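PDB 6HV6: toxin PAU_02230 from Photorhabdus asymbiotica subsp. asymbiotica ATCC 43949, which is a bacterial toxin, modelled here as one chain of helices packed beside an antiparallel six-stranded sheet and a small two-stranded one. Local coordinates for residues 77-80 with 81-84; 134-138 with 139-143; 328-331 with 332-335; 228-231 with 232-235. The protein carries 1 engineered substitution. All blocks are in the same frame, centred on the assembly; numbering follows the deposited sequence.

Interaction 1: 77-80 with 81-84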
ATOM      1  N   LYS A  77      15.965   1.263 -16.397  1.00 42.99           N
ATOM      2  CA  LYS A  77      17.100   2.165 -16.557  1.00 51.70           C
ATOM      3  C   LYS A  77      16.593   3.577 -16.840  1.00 51.67           C
ATOM      4  O   LYS A  77      15.828   3.787 -17.785  1.00 53.22           O
ATOM      5  CB  LYS A  77      18.008   1.686 -17.688  1.00 57.73           C
ATOM      6  CG  LYS A  77      19.357   2.394 -17.745  1.00 67.44           C
ATOM      7  CD  LYS A  77      19.609   3.016 -19.108  1.00 70.27           C
ATOM      8  CE  LYS A  77      20.922   3.789 -19.125  1.00 74.25           C
ATOM      9  NZ  LYS A  77      21.226   4.360 -20.471  1.00 77.93           N
ATOM     10  N   TYR A  78      17.016   4.540 -16.025  1.00 51.95           N
ATOM     11  CA  TYR A  78      16.648   5.934 -16.232  1.00 46.94           C
ATOM     12  C   TYR A  78      17.603   6.816 -15.441  1.00 47.29           C
ATOM     13  O   TYR A  78      18.254   6.366 -14.496  1.00 49.18           O
ATOM     14  CB  TYR A  78      15.197   6.202 -15.812  1.00 41.28           C
ATOM     15  CG  TYR A  78      14.966   5.989 -14.342  1.00 41.69           C
ATOM     16  CD1 TYR A  78      14.746   4.715 -13.834  1.00 43.87           C
ATOM     17  CD2 TYR A  78      14.974   7.057 -13.454  1.00 41.16           C
ATOM     18  CE1 TYR A  78      14.556   4.511 -12.498  1.00 41.34           C
ATOM     19  CE2 TYR A  78      14.783   6.862 -12.106  1.00 42.24           C
ATOM     20  CZ  TYR A  78      14.572   5.584 -11.634  1.00 45.36           C
ATOM     21  OH  TYR A  78      14.381   5.375 -10.296  1.00 49.05           O
ATOM     22  N   ASN A  79      17.679   8.082 -15.842  1.00 45.59           N
ATOM     23  CA  ASN A  79      18.485   9.061 -15.120  1.00 40.37           C
ATOM     24  C   ASN A  79      17.724   9.509 -13.878  1.00 45.74           C
ATOM     25  O   ASN A  79      16.696  10.188 -13.981  1.00 40.79           O
ATOM     26  CB  ASN A  79      18.811  10.252 -16.013  1.00 39.88           C
ATOM     27  CG  ASN A  79      19.792  11.208 -15.359  1.00 52.60           C
ATOM     28  OD1 ASN A  79      19.464  11.891 -14.391  1.00 52.27           O
ATOM     29  ND2 ASN A  79      21.007  11.249 -15.879  1.00 55.71           N
ATOM     30  N   GLN A  80      18.230   9.139 -12.699  1.00 43.73           N
ATOM     31  CA  GLN A  80      17.500   9.409 -11.464  1.00 45.48           C
ATOM     32  C   GLN A  80      17.297  10.903 -11.249  1.00 49.21           C
ATOM     33  O   GLN A  80      16.208  11.339 -10.856  1.00 50.17           O
ATOM     34  CB  GLN A  80      18.230   8.791 -10.267  1.00 49.05           C
ATOM     35  CG  GLN A  80      17.452   8.886  -8.949  1.00 50.50           C
ATOM     36  CD  GLN A  80      16.144   8.107  -8.979  1.00 58.51           C
ATOM     37  OE1 GLN A  80      16.134   6.892  -9.193  1.00 62.89           O
ATOM     38  NE2 GLN A  80      15.029   8.808  -8.774  1.00 59.54           N
ATOM     39  N   GLU A  81      18.332  11.703 -11.512  1.00 49.08           N
ATOM     40  CA  GLU A  81      18.248  13.141 -11.274  1.00 45.57           C
ATOM     41  C   GLU A  81      17.204  13.796 -12.170  1.00 40.81           C
ATOM     42  O   GLU A  81      16.394  14.612 -11.705  1.00 40.28           O
ATOM     43  CB  GLU A  81      19.620  13.782 -11.493  1.00 51.35           C
ATOM     44  CG  GLU A  81      19.655  15.263 -11.195  1.00 61.10           C
ATOM     45  CD  GLU A  81      21.021  15.876 -11.424  1.00 76.50           C
ATOM     46  OE1 GLU A  81      22.015  15.117 -11.468  1.00 81.88           O
ATOM     47  OE2 GLU A  81      21.099  17.115 -11.562  1.00 79.19           O
ATOM     48  N   ASN A  82      17.193  13.447 -13.457  1.00 38.08           N
ATOM     49  CA  ASN A  82      16.162  13.989 -14.338  1.00 35.49           C
ATOM     50  C   ASN A  82      14.778  13.483 -13.942  1.00 40.63           C
ATOM     51  O   ASN A  82      13.802  14.237 -13.985  1.00 38.64           O
ATOM     52  CB  ASN A  82      16.464  13.646 -15.796  1.00 32.20           C
ATOM     53  CG  ASN A  82      17.662  14.398 -16.326  1.00 33.84           C
ATOM     54  OD1 ASN A  82      18.151  15.320 -15.678  1.00 36.83           O
ATOM     55  ND2 ASN A  82      18.137  14.017 -17.508  1.00 35.25           N
ATOM     56  N   PHE A  83      14.674  12.212 -13.555  1.00 40.41           N
ATOM     57  CA  PHE A  83      13.396  11.690 -13.082  1.00 36.50           C
ATOM     58  C   PHE A  83      12.887  12.500 -11.895  1.00 36.84           C
ATOM     59  O   PHE A  83      11.722  12.906 -11.863  1.00 40.33           O
ATOM     60  CB  PHE A  83      13.539  10.213 -12.714  1.00 41.14           C
ATOM     61  CG  PHE A  83      12.262   9.579 -12.225  1.00 44.12           C
ATOM     62  CD1 PHE A  83      11.356   9.038 -13.119  1.00 39.83           C
ATOM     63  CD2 PHE A  83      11.978   9.512 -10.867  1.00 47.29           C
ATOM     64  CE1 PHE A  83      10.183   8.457 -12.673  1.00 39.57           C
ATOM     65  CE2 PHE A  83      10.804   8.926 -10.416  1.00 45.04           C
ATOM     66  CZ  PHE A  83       9.908   8.399 -11.319  1.00 39.32           C
ATOM     67  N   ASP A  84      13.756  12.755 -10.911  1.00 39.00           N
ATOM     68  CA  ASP A  84      13.355  13.529  -9.739  1.00 40.32           C
ATOM     69  C   ASP A  84      12.918  14.942 -10.125  1.00 44.64           C
ATOM     70  O   ASP A  84      11.920  15.453  -9.605  1.00 44.50           O
ATOM     71  CB  ASP A  84      14.501  13.575  -8.722  1.00 49.59           C
ATOM     72  CG  ASP A  84      14.886  12.188  -8.191  1.00 55.13           C
ATOM     73  OD1 ASP A  84      14.050  11.256  -8.237  1.00 53.94           O
ATOM     74  OD2 ASP A  84      16.031  12.030  -7.718  1.00 56.68           O
TER

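Interaction 2: 134-138 with 139-143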
ATOM      1  N   ILE A 134      11.943  12.262 -20.744  1.00 23.27           N
ATOM      2  CA  ILE A 134      12.094  12.999 -19.494  1.00 24.57           C
ATOM      3  C   ILE A 134      12.875  14.289 -19.731  1.00 28.55           C
ATOM      4  O   ILE A 134      12.493  15.354 -19.241  1.00 31.14           O
ATOM      5  CB  ILE A 134      12.773  12.111 -18.432  1.00 27.93           C
ATOM      6  CG1 ILE A 134      11.885  10.917 -18.052  1.00 25.96           C
ATOM      7  CG2 ILE A 134      13.088  12.917 -17.195  1.00 32.47           C
ATOM      8  CD1 ILE A 134      12.621   9.921 -17.163  1.00 26.92           C
ATOM      9  N   GLU A 135      13.973  14.220 -20.499  1.00 25.87           N
ATOM     10  CA  GLU A 135      14.724  15.433 -20.821  1.00 30.67           C
ATOM     11  C   GLU A 135      13.837  16.478 -21.488  1.00 27.81           C
ATOM     12  O   GLU A 135      13.936  17.670 -21.180  1.00 28.33           O
ATOM     13  CB  GLU A 135      15.900  15.117 -21.747  1.00 34.68           C
ATOM     14  CG  GLU A 135      17.071  14.467 -21.099  1.00 48.19           C
ATOM     15  CD  GLU A 135      18.207  14.253 -22.090  1.00 56.07           C
ATOM     16  OE1 GLU A 135      18.144  14.828 -23.201  1.00 45.33           O
ATOM     17  OE2 GLU A 135      19.149  13.502 -21.757  1.00 63.69           O
ATOM     18  N   ARG A 136      12.996  16.060 -22.434  1.00 23.63           N
ATOM     19  CA  ARG A 136      12.105  17.011 -23.094  1.00 26.76           C
ATOM     20  C   ARG A 136      11.067  17.554 -22.115  1.00 29.06           C
ATOM     21  O   ARG A 136      10.752  18.750 -22.131  1.00 31.59           O
ATOM     22  CB  ARG A 136      11.420  16.347 -24.293  1.00 26.67           C
ATOM     23  CG  ARG A 136      12.407  15.797 -25.327  1.00 30.32           C
ATOM     24  CD  ARG A 136      13.228  16.928 -25.957  1.00 32.96           C
ATOM     25  NE  ARG A 136      12.363  17.725 -26.818  1.00 39.61           N
ATOM     26  CZ  ARG A 136      12.195  19.039 -26.713  1.00 43.44           C
ATOM     27  NH1 ARG A 136      12.863  19.723 -25.801  1.00 39.52           N
ATOM     28  NH2 ARG A 136      11.365  19.668 -27.538  1.00 47.53           N
ATOM     29  N   TYR A 137      10.559  16.703 -21.233  1.00 23.60           N
ATOM     30  CA  TYR A 137       9.577  17.163 -20.254  1.00 22.12           C
ATOM     31  C   TYR A 137      10.161  18.275 -19.395  1.00 27.83           C
ATOM     32  O   TYR A 137       9.521  19.309 -19.171  1.00 29.88           O
ATOM     33  CB  TYR A 137       9.137  15.994 -19.379  1.00 21.59           C
ATOM     34  CG  TYR A 137       8.089  16.330 -18.334  1.00 23.84           C
ATOM     35  CD1 TYR A 137       8.422  17.014 -17.160  1.00 28.11           C
ATOM     36  CD2 TYR A 137       6.773  15.922 -18.504  1.00 22.55           C
ATOM     37  CE1 TYR A 137       7.449  17.293 -16.193  1.00 30.86           C
ATOM     38  CE2 TYR A 137       5.808  16.201 -17.559  1.00 23.88           C
ATOM     39  CZ  TYR A 137       6.141  16.884 -16.412  1.00 26.91           C
ATOM     40  OH  TYR A 137       5.143  17.143 -15.483  1.00 33.82           O
ATOM     41  N   ILE A 138      11.384  18.074 -18.896  1.00 28.44           N
ATOM     42  CA  ILE A 138      11.952  19.052 -17.980  1.00 31.98           C
ATOM     43  C   ILE A 138      12.540  20.249 -18.703  1.00 31.80           C
ATOM     44  O   ILE A 138      12.883  21.235 -18.048  1.00 37.13           O
ATOM     45  CB  ILE A 138      13.005  18.401 -17.062  1.00 28.67           C
ATOM     46  CG1 ILE A 138      14.220  17.922 -17.839  1.00 39.67           C
ATOM     47  CG2 ILE A 138      12.396  17.218 -16.319  1.00 30.84           C
ATOM     48  CD1 ILE A 138      15.241  17.241 -16.949  1.00 41.92           C
ATOM     49  N   SER A 139      12.648  20.202 -20.030  1.00 31.03           N
ATOM     50  CA  SER A 139      13.230  21.318 -20.765  1.00 33.56           C
ATOM     51  C   SER A 139      12.251  22.487 -20.798  1.00 31.64           C
ATOM     52  O   SER A 139      11.038  22.284 -20.874  1.00 34.20           O
ATOM     53  CB  SER A 139      13.577  20.904 -22.197  1.00 38.22           C
ATOM     54  OG  SER A 139      14.008  22.021 -22.967  1.00 39.63           O
ATOM     55  N   PRO A 140      12.748  23.726 -20.777  1.00 33.26           N
ATOM     56  CA  PRO A 140      11.831  24.868 -20.813  1.00 34.86           C
ATOM     57  C   PRO A 140      11.247  25.144 -22.188  1.00 37.19           C
ATOM     58  O   PRO A 140      10.337  25.977 -22.291  1.00 36.08           O
ATOM     59  CB  PRO A 140      12.703  26.038 -20.336  1.00 39.51           C
ATOM     60  CG  PRO A 140      14.073  25.646 -20.689  1.00 38.71           C
ATOM     61  CD  PRO A 140      14.145  24.144 -20.581  1.00 36.93           C
ATOM     62  N   ASP A 141      11.707  24.482 -23.247  1.00 32.21           N
ATOM     63  CA  ASP A 141      11.099  24.734 -24.547  1.00 37.17           C
ATOM     64  C   ASP A 141       9.907  23.822 -24.845  1.00 33.96           C
ATOM     65  O   ASP A 141       9.375  23.874 -25.954  1.00 34.19           O
ATOM     66  CB  ASP A 141      12.147  24.644 -25.670  1.00 37.87           C
ATOM     67  CG  ASP A 141      12.771  23.273 -25.791  1.00 43.66           C
ATOM     68  OD1 ASP A 141      12.463  22.390 -24.970  1.00 40.50           O
ATOM     69  OD2 ASP A 141      13.586  23.079 -26.714  1.00 45.88           O
ATOM     70  N   THR A 142       9.440  23.026 -23.880  1.00 35.35           N
ATOM     71  CA  THR A 142       8.169  22.324 -24.026  1.00 32.73           C
ATOM     72  C   THR A 142       7.098  23.064 -23.239  1.00 33.90           C
ATOM     73  O   THR A 142       7.293  23.368 -22.058  1.00 32.11           O
ATOM     74  CB  THR A 142       8.259  20.866 -23.560  1.00 31.89           C
ATOM     75  OG1 THR A 142       8.797  20.809 -22.236  1.00 28.66           O
ATOM     76  CG2 THR A 142       9.145  20.067 -24.498  1.00 32.50           C
ATOM     77  N   ASP A 143       5.972  23.356 -23.893  1.00 33.08           N
ATOM     78  CA  ASP A 143       4.909  24.097 -23.230  1.00 29.37           C
ATOM     79  C   ASP A 143       4.073  23.167 -22.358  1.00 28.37           C
ATOM     80  O   ASP A 143       4.298  21.955 -22.298  1.00 27.39           O
ATOM     81  CB  ASP A 143       4.047  24.848 -24.248  1.00 36.40           C
ATOM     82  CG  ASP A 143       3.320  23.927 -25.237  1.00 35.01           C
ATOM     83  OD1 ASP A 143       3.243  22.697 -25.038  1.00 32.67           O
ATOM     84  OD2 ASP A 143       2.811  24.460 -26.246  1.00 42.46           O
TER

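Interaction 3: 328-331 with 332-335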
ATOM      1  N   GLN A 328       8.324  -1.818  17.061  1.00 31.11           N
ATOM      2  CA  GLN A 328       8.772  -0.513  17.541  1.00 32.36           C
ATOM      3  C   GLN A 328       9.760   0.126  16.570  1.00 38.97           C
ATOM      4  O   GLN A 328       9.699   1.335  16.321  1.00 35.15           O
ATOM      5  CB  GLN A 328       9.395  -0.627  18.932  1.00 34.83           C
ATOM      6  CG  GLN A 328       9.923   0.716  19.437  1.00 46.90           C
ATOM      7  CD  GLN A 328      10.464   0.659  20.851  1.00 52.78           C
ATOM      8  OE1 GLN A 328      11.092  -0.323  21.249  1.00 54.86           O
ATOM      9  NE2 GLN A 328      10.222   1.716  21.621  1.00 51.22           N
ATOM     10  N   LYS A 329      10.680  -0.665  16.018  1.00 32.57           N
ATOM     11  CA  LYS A 329      11.606  -0.132  15.024  1.00 41.34           C
ATOM     12  C   LYS A 329      10.853   0.417  13.814  1.00 42.58           C
ATOM     13  O   LYS A 329      11.214   1.466  13.267  1.00 31.35           O
ATOM     14  CB  LYS A 329      12.592  -1.225  14.610  1.00 39.21           C
ATOM     15  CG  LYS A 329      13.612  -0.805  13.576  1.00 45.74           C
ATOM     16  CD  LYS A 329      14.672  -1.884  13.394  1.00 50.31           C
ATOM     17  CE  LYS A 329      14.132  -3.115  12.664  1.00 42.97           C
ATOM     18  NZ  LYS A 329      15.158  -4.211  12.616  1.00 44.23           N
ATOM     19  N   LYS A 330       9.782  -0.265  13.398  1.00 32.87           N
ATOM     20  CA  LYS A 330       9.023   0.209  12.245  1.00 31.58           C
ATOM     21  C   LYS A 330       8.219   1.466  12.570  1.00 34.33           C
ATOM     22  O   LYS A 330       8.023   2.317  11.695  1.00 36.23           O
ATOM     23  CB  LYS A 330       8.110  -0.910  11.734  1.00 27.49           C
ATOM     24  CG  LYS A 330       8.874  -2.110  11.140  1.00 33.11           C
ATOM     25  CD  LYS A 330       9.705  -1.707   9.905  1.00 31.61           C
ATOM     26  CE  LYS A 330      11.195  -1.874  10.126  1.00 36.86           C
ATOM     27  NZ  LYS A 330      11.968  -1.710   8.848  1.00 34.04           N
ATOM     28  N   MET A 331       7.734   1.612  13.802  1.00 30.63           N
ATOM     29  CA  MET A 331       7.035   2.848  14.141  1.00 29.05           C
ATOM     30  C   MET A 331       7.991   4.036  14.113  1.00 30.30           C
ATOM     31  O   MET A 331       7.645   5.119  13.622  1.00 34.52           O
ATOM     32  CB  MET A 331       6.363   2.715  15.508  1.00 33.20           C
ATOM     33  CG  MET A 331       5.231   1.661  15.562  1.00 28.05           C
ATOM     34  SD  MET A 331       3.942   1.791  14.272  1.00 29.04           S
ATOM     35  CE  MET A 331       4.500   0.628  13.040  1.00 31.44           C
ATOM     36  N   GLN A 332       9.204   3.850  14.622  1.00 31.80           N
ATOM     37  CA  GLN A 332      10.187   4.924  14.541  1.00 33.73           C
ATOM     38  C   GLN A 332      10.564   5.226  13.101  1.00 34.71           C
ATOM     39  O   GLN A 332      10.770   6.391  12.749  1.00 36.99           O
ATOM     40  CB  GLN A 332      11.402   4.553  15.384  1.00 40.58           C
ATOM     41  CG  GLN A 332      10.980   4.228  16.811  1.00 39.75           C
ATOM     42  CD  GLN A 332      12.143   4.047  17.751  1.00 53.02           C
ATOM     43  OE1 GLN A 332      13.196   3.540  17.365  1.00 62.85           O
ATOM     44  NE2 GLN A 332      11.962   4.471  18.998  1.00 56.34           N
ATOM     45  N   GLN A 333      10.608   4.201  12.245  1.00 34.46           N
ATOM     46  CA  GLN A 333      10.867   4.419  10.824  1.00 33.85           C
ATOM     47  C   GLN A 333       9.760   5.252  10.180  1.00 34.53           C
ATOM     48  O   GLN A 333      10.030   6.104   9.331  1.00 33.16           O
ATOM     49  CB  GLN A 333      11.008   3.068  10.116  1.00 37.77           C
ATOM     50  CG  GLN A 333      11.475   3.150   8.671  1.00 46.01           C
ATOM     51  CD  GLN A 333      11.521   1.786   7.981  1.00 52.64           C
ATOM     52  OE1 GLN A 333      10.589   0.983   8.088  1.00 47.48           O
ATOM     53  NE2 GLN A 333      12.613   1.519   7.276  1.00 56.44           N
ATOM     54  N   TYR A 334       8.502   5.003  10.550  1.00 29.05           N
ATOM     55  CA  TYR A 334       7.417   5.885  10.128  1.00 29.70           C
ATOM     56  C   TYR A 334       7.490   7.257  10.785  1.00 33.54           C
ATOM     57  O   TYR A 334       6.787   8.173  10.348  1.00 39.84           O
ATOM     58  CB  TYR A 334       6.061   5.291  10.485  1.00 28.21           C
ATOM     59  CG  TYR A 334       5.497   4.270   9.541  1.00 26.04           C
ATOM     60  CD1 TYR A 334       5.225   4.587   8.211  1.00 26.97           C
ATOM     61  CD2 TYR A 334       5.182   2.996   9.993  1.00 24.26           C
ATOM     62  CE1 TYR A 334       4.663   3.643   7.346  1.00 26.21           C
ATOM     63  CE2 TYR A 334       4.619   2.046   9.138  1.00 24.38           C
ATOM     64  CZ  TYR A 334       4.369   2.374   7.817  1.00 28.40           C
ATOM     65  OH  TYR A 334       3.813   1.427   6.968  1.00 24.72           O
ATOM     66  N   ASP A 335       8.269   7.398  11.861  1.00 34.08           N
ATOM     67  CA  ASP A 335       8.305   8.633  12.659  1.00 34.55           C
ATOM     68  C   ASP A 335       6.935   8.968  13.247  1.00 38.74           C
ATOM     69  O   ASP A 335       6.554  10.139  13.345  1.00 36.65           O
ATOM     70  CB  ASP A 335       8.830   9.820  11.844  1.00 38.19           C
ATOM     71  CG  ASP A 335       9.450  10.899  12.722  1.00 54.79           C
ATOM     72  OD1 ASP A 335      10.265  10.546  13.606  1.00 53.00           O
ATOM     73  OD2 ASP A 335       9.118  12.089  12.526  1.00 60.09           O
TER
HETATM   74  O   HOH W   1       8.027   1.149   8.829  1.00 30.07           O

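Interaction 4: 228-231 with 232-235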
ATOM      1  N   SER A 228      -5.366  -7.263 -11.714  1.00 25.75           N
ATOM      2  CA  SER A 228      -6.678  -6.835 -12.195  1.00 24.65           C
ATOM      3  C   SER A 228      -6.538  -5.909 -13.393  1.00 27.81           C
ATOM      4  O   SER A 228      -5.654  -5.051 -13.440  1.00 33.17           O
ATOM      5  CB  SER A 228      -7.470  -6.126 -11.098  1.00 21.37           C
ATOM      6  OG  SER A 228      -8.800  -5.870 -11.538  1.00 26.86           O
ATOM      7  N   ASN A 229      -7.409  -6.090 -14.380  1.00 27.12           N
ATOM      8  CA  ASN A 229      -7.500  -5.120 -15.461  1.00 31.08           C
ATOM      9  C   ASN A 229      -8.645  -4.147 -15.232  1.00 28.39           C
ATOM     10  O   ASN A 229      -9.019  -3.413 -16.148  1.00 29.52           O
ATOM     11  CB  ASN A 229      -7.643  -5.820 -16.816  1.00 29.57           C
ATOM     12  CG  ASN A 229      -9.019  -6.426 -17.024  1.00 36.37           C
ATOM     13  OD1 ASN A 229      -9.706  -6.787 -16.061  1.00 37.11           O
ATOM     14  ND2 ASN A 229      -9.434  -6.536 -18.288  1.00 32.96           N
ATOM     15  N   ASP A 230      -9.209  -4.131 -14.027  1.00 27.80           N
ATOM     16  CA  ASP A 230     -10.340  -3.265 -13.717  1.00 30.67           C
ATOM     17  C   ASP A 230     -10.571  -3.349 -12.220  1.00 29.52           C
ATOM     18  O   ASP A 230     -11.457  -4.076 -11.769  1.00 26.74           O
ATOM     19  CB  ASP A 230     -11.594  -3.693 -14.506  1.00 32.49           C
ATOM     20  CG  ASP A 230     -12.757  -2.718 -14.357  1.00 39.26           C
ATOM     21  OD1 ASP A 230     -12.596  -1.660 -13.711  1.00 42.16           O
ATOM     22  OD2 ASP A 230     -13.844  -3.025 -14.882  1.00 41.17           O
ATOM     23  N   ILE A 231      -9.756  -2.639 -11.437  1.00 25.04           N
ATOM     24  CA  ILE A 231      -9.723  -2.918 -10.003  1.00 26.31           C
ATOM     25  C   ILE A 231     -11.057  -2.585  -9.347  1.00 30.73           C
ATOM     26  O   ILE A 231     -11.458  -3.245  -8.378  1.00 27.21           O
ATOM     27  CB  ILE A 231      -8.553  -2.174  -9.331  1.00 26.20           C
ATOM     28  CG1 ILE A 231      -8.447  -2.578  -7.862  1.00 27.47           C
ATOM     29  CG2 ILE A 231      -8.710  -0.661  -9.471  1.00 28.55           C
ATOM     30  CD1 ILE A 231      -7.248  -1.984  -7.167  1.00 31.35           C
ATOM     31  N   THR A 232     -11.787  -1.593  -9.869  1.00 29.61           N
ATOM     32  CA  THR A 232     -13.068  -1.253  -9.271  1.00 30.12           C
ATOM     33  C   THR A 232     -14.125  -2.329  -9.505  1.00 35.68           C
ATOM     34  O   THR A 232     -15.185  -2.270  -8.873  1.00 40.61           O
ATOM     35  CB  THR A 232     -13.569   0.104  -9.796  1.00 32.63           C
ATOM     36  OG1 THR A 232     -13.782   0.041 -11.207  1.00 38.60           O
ATOM     37  CG2 THR A 232     -12.547   1.197  -9.492  1.00 33.05           C
ATOM     38  N   SER A 233     -13.863  -3.303 -10.382  1.00 30.86           N
ATOM     39  CA  SER A 233     -14.729  -4.469 -10.553  1.00 28.40           C
ATOM     40  C   SER A 233     -14.139  -5.736  -9.941  1.00 27.67           C
ATOM     41  O   SER A 233     -14.673  -6.826 -10.169  1.00 31.81           O
ATOM     42  CB  SER A 233     -15.018  -4.711 -12.034  1.00 29.24           C
ATOM     43  OG  SER A 233     -15.786  -3.672 -12.583  1.00 37.84           O
ATOM     44  N   ASN A 234     -13.040  -5.619  -9.205  1.00 27.60           N
ATOM     45  CA  ASN A 234     -12.441  -6.759  -8.500  1.00 26.80           C
ATOM     46  C   ASN A 234     -13.234  -7.016  -7.230  1.00 27.66           C
ATOM     47  O   ASN A 234     -13.412  -6.096  -6.427  1.00 25.47           O
ATOM     48  CB  ASN A 234     -10.972  -6.468  -8.159  1.00 25.12           C
ATOM     49  CG  ASN A 234     -10.300  -7.624  -7.399  1.00 30.70           C
ATOM     50  OD1 ASN A 234     -10.390  -7.693  -6.181  1.00 30.57           O
ATOM     51  ND2 ASN A 234      -9.651  -8.545  -8.125  1.00 21.03           N
ATOM     52  N   PRO A 235     -13.734  -8.237  -6.999  1.00 27.32           N
ATOM     53  CA  PRO A 235     -14.628  -8.435  -5.850  1.00 30.47           C
ATOM     54  C   PRO A 235     -13.936  -8.263  -4.505  1.00 26.47           C
ATOM     55  O   PRO A 235     -14.578  -7.802  -3.555  1.00 30.97           O
ATOM     56  CB  PRO A 235     -15.164  -9.863  -6.053  1.00 31.16           C
ATOM     57  CG  PRO A 235     -14.172 -10.528  -6.924  1.00 31.42           C
ATOM     58  CD  PRO A 235     -13.557  -9.466  -7.792  1.00 28.59           C
TER
HETATM   59  O   HOH W   2     -11.236   0.254 -12.546  1.00 54.19           O

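Interaction 1: 77-80 with 81-84
Glu81 meets Asn79 through its CB, which lies 3.5 Å from Asn79 OD1. Asn82 is the residue capped: its backbone N donates to Asn79 OD1 at 2.9 Å, a nearly straight bond (168°) whose donor sits tilted from the amide plane of Asn79. This is the N-cap of helix 80-93; the chi1 of Asn79, -173°, sets CG opposite the backbone N and beside the carbonyl carbon, bringing OD1 to the amide N of Asn82, and the backbone N of Asn79 is itself bonded to Asp131 OD1 of helix 130-138. The side chains of Asn79 and Asn82 cross, yet their amides stack with planes 21° apart. Phe83 follows with the backbone bond from its N to Asn79 O, and its CB approaches Tyr78 CD2 to 3.5 Å; the two rings meet obliquely, with centroids 5.0 Å apart. Ile161 of helix 144-176 touches both aromatic side chains. At Asp84 the backbone N bonds to Gln80 O, and one turn back the bent side chain of Gln80 brings NE2 to Asp84 OD1 at 2.7 Å. Asp84 OD1 is met on its syn side but well out of the carboxylate plane, although it lies in the amide plane of Gln80. Backbone groups of the first turn thus find partners in the preceding residues, and Asp84, near the helix N-terminus, is placed where its negative charge would probably be stabilised by the helix dipole.

Interaction 2: 134-138 with 139-143
Helix 130-138 runs out into a type I beta turn from Ser139 to Thr142, and the backbone N of Ser139 reaches back to Arg136 O at 3.2 Å from well above the carbonyl plane. The same oxygen lies 2.8 Å from Thr142 OG1, so both groups converge on the carbonyl of Arg136. Arg136 carries the side-chain contact. Its chain bends at chi2 and chi3 (-64° and -70°), which swings the guanidinium round to the turn although its CB starts out away from it. There NH1 forms a salt bridge with Asp141 OD1 at 2.8 Å, a fairly straight bond (160°) received on the syn side of the carboxylate, with the oxygen close to the guanidinium plane. The two flat groups stand steeply to one another. A second donor, Ser139 OG, reaches Asp141 OD1 at 2.6 Å from above the carboxylate plane, so one oxygen is gripped twice and the carboxylate is tied to Ser139, the first residue of the turn. Thr142 CG2 lies over one guanidinium face, 3.8 Å from Arg136 NH2. Beyond the turn, Asp143 is the N-cap of helix 144-176. Lys147 of that helix bonds to Tyr137 O and Thr142 OG1, and its Leu150 touches Arg136 and Tyr137. On helix 80-93, Met86 and Ala90 meet Tyr137, so the corner joins two consecutive helices and rests against a third.

Interaction 3: 328-331 with 332-335
Lys330 lies side by side with Gln333, the two chains pointing the same way, so that the lysine methylenes pass along the amide: CD comes to 3.4 Å from Gln333 OE1. Further on, Lys330 NZ donates to the same oxygen at 3.1 Å, from above the amide plane. Bends at chi2 and chi3 (-62° and 116°) bring the end of the lysine chain alongside the glutamine, although it sets out away from residues 332-335. Its ammonium is also, and more strongly, bonded to Ser176 OG, while Lys329 NZ bonds to Ser176 O. Water 1 donates to Gln333 OE1 at 2.7 Å and to Lys330 O at 3.1 Å, bridging the amide to a helix carbonyl that also accepts from Tyr334 N; the water lies over one face of the Tyr334 ring, toward its rim. Met331 approaches the tyrosine from another direction, its folded chain bringing CE to the ring edge, 3.9 Å from Tyr334 CD2. The phenol hydroxyl is bonded to Asp309 and Asn311, and the ring stacks with Phe336. Lys330 and Met331 both touch Phe307 of strand 304-309, placing this side of the helix against the six-stranded sheet. At its end, Asp335 takes up positive phi (60°) and its N bonds to Gln332 O at 2.8 Å. Positive phi just after the last turn, with backbone bonds directed back into it, marks the Schellman motif that terminates helix 320-334.

Interaction 4: 228-231 with 232-235
Asp230 and Ser233 meet through side chain and backbone alike. Ser233 OG donates to Asp230 OD2 at 3.1 Å, coming from above the carboxylate plane, and Ser233 N donates to Asp230 O at 2.9 Å. The next backbone bond of this short 3-10 turn runs from Asn234 N to Ile231 O at 3.0 Å. The other carboxylate oxygen works through solvent: water 2 donates to Asp230 OD1 at 2.6 Å and lies 2.9 Å from Thr232 OG1, bridging the side chains of Asp230 and Thr232. A chi1 of -173° puts CG of Asp230 beside its own carbonyl carbon, close to Ser233. Behind it, Ser228 OG accepts from Asp230 N at 3.1 Å in a nearly straight bond (159°), an ST turn that fixes the chain entering the 3-10 segment. Further out, Ile231 packs on Lys195 and Ile225, while Asn234 OD1 caps helix 235-244 by accepting from Tyr237 N. One acidic side chain, with hydroxyl and water donors on its two oxygens, therefore ties together the turn that leads into this helix. With one hydroxyl donor and one water donor, the exposed carboxylate is satisfied partly by the turn itself and partly by solvent.

Interactions 1 and 2 belong to one helical cluster and touch each other: Asn82 packs against Ile134, Glu135 and Ile138, so the start of helix 80-93 rests on the end of helix 130-138. Interactions 3 and 4 stand apart, on opposite sides of the chain's centre with their own centres about 33 Å from each other. Interactions 1 and 4 are surface contacts, whereas 2 and 3 are partly buried. All four lie near helix ends, yet their chemistry differs: amide capping and an aromatic pair in 77-84, a salt bridge in 134-143, lysine, amide and methionine contacts beside the sheet in 328-335, and hydroxyl, carboxylate and water in 228-235.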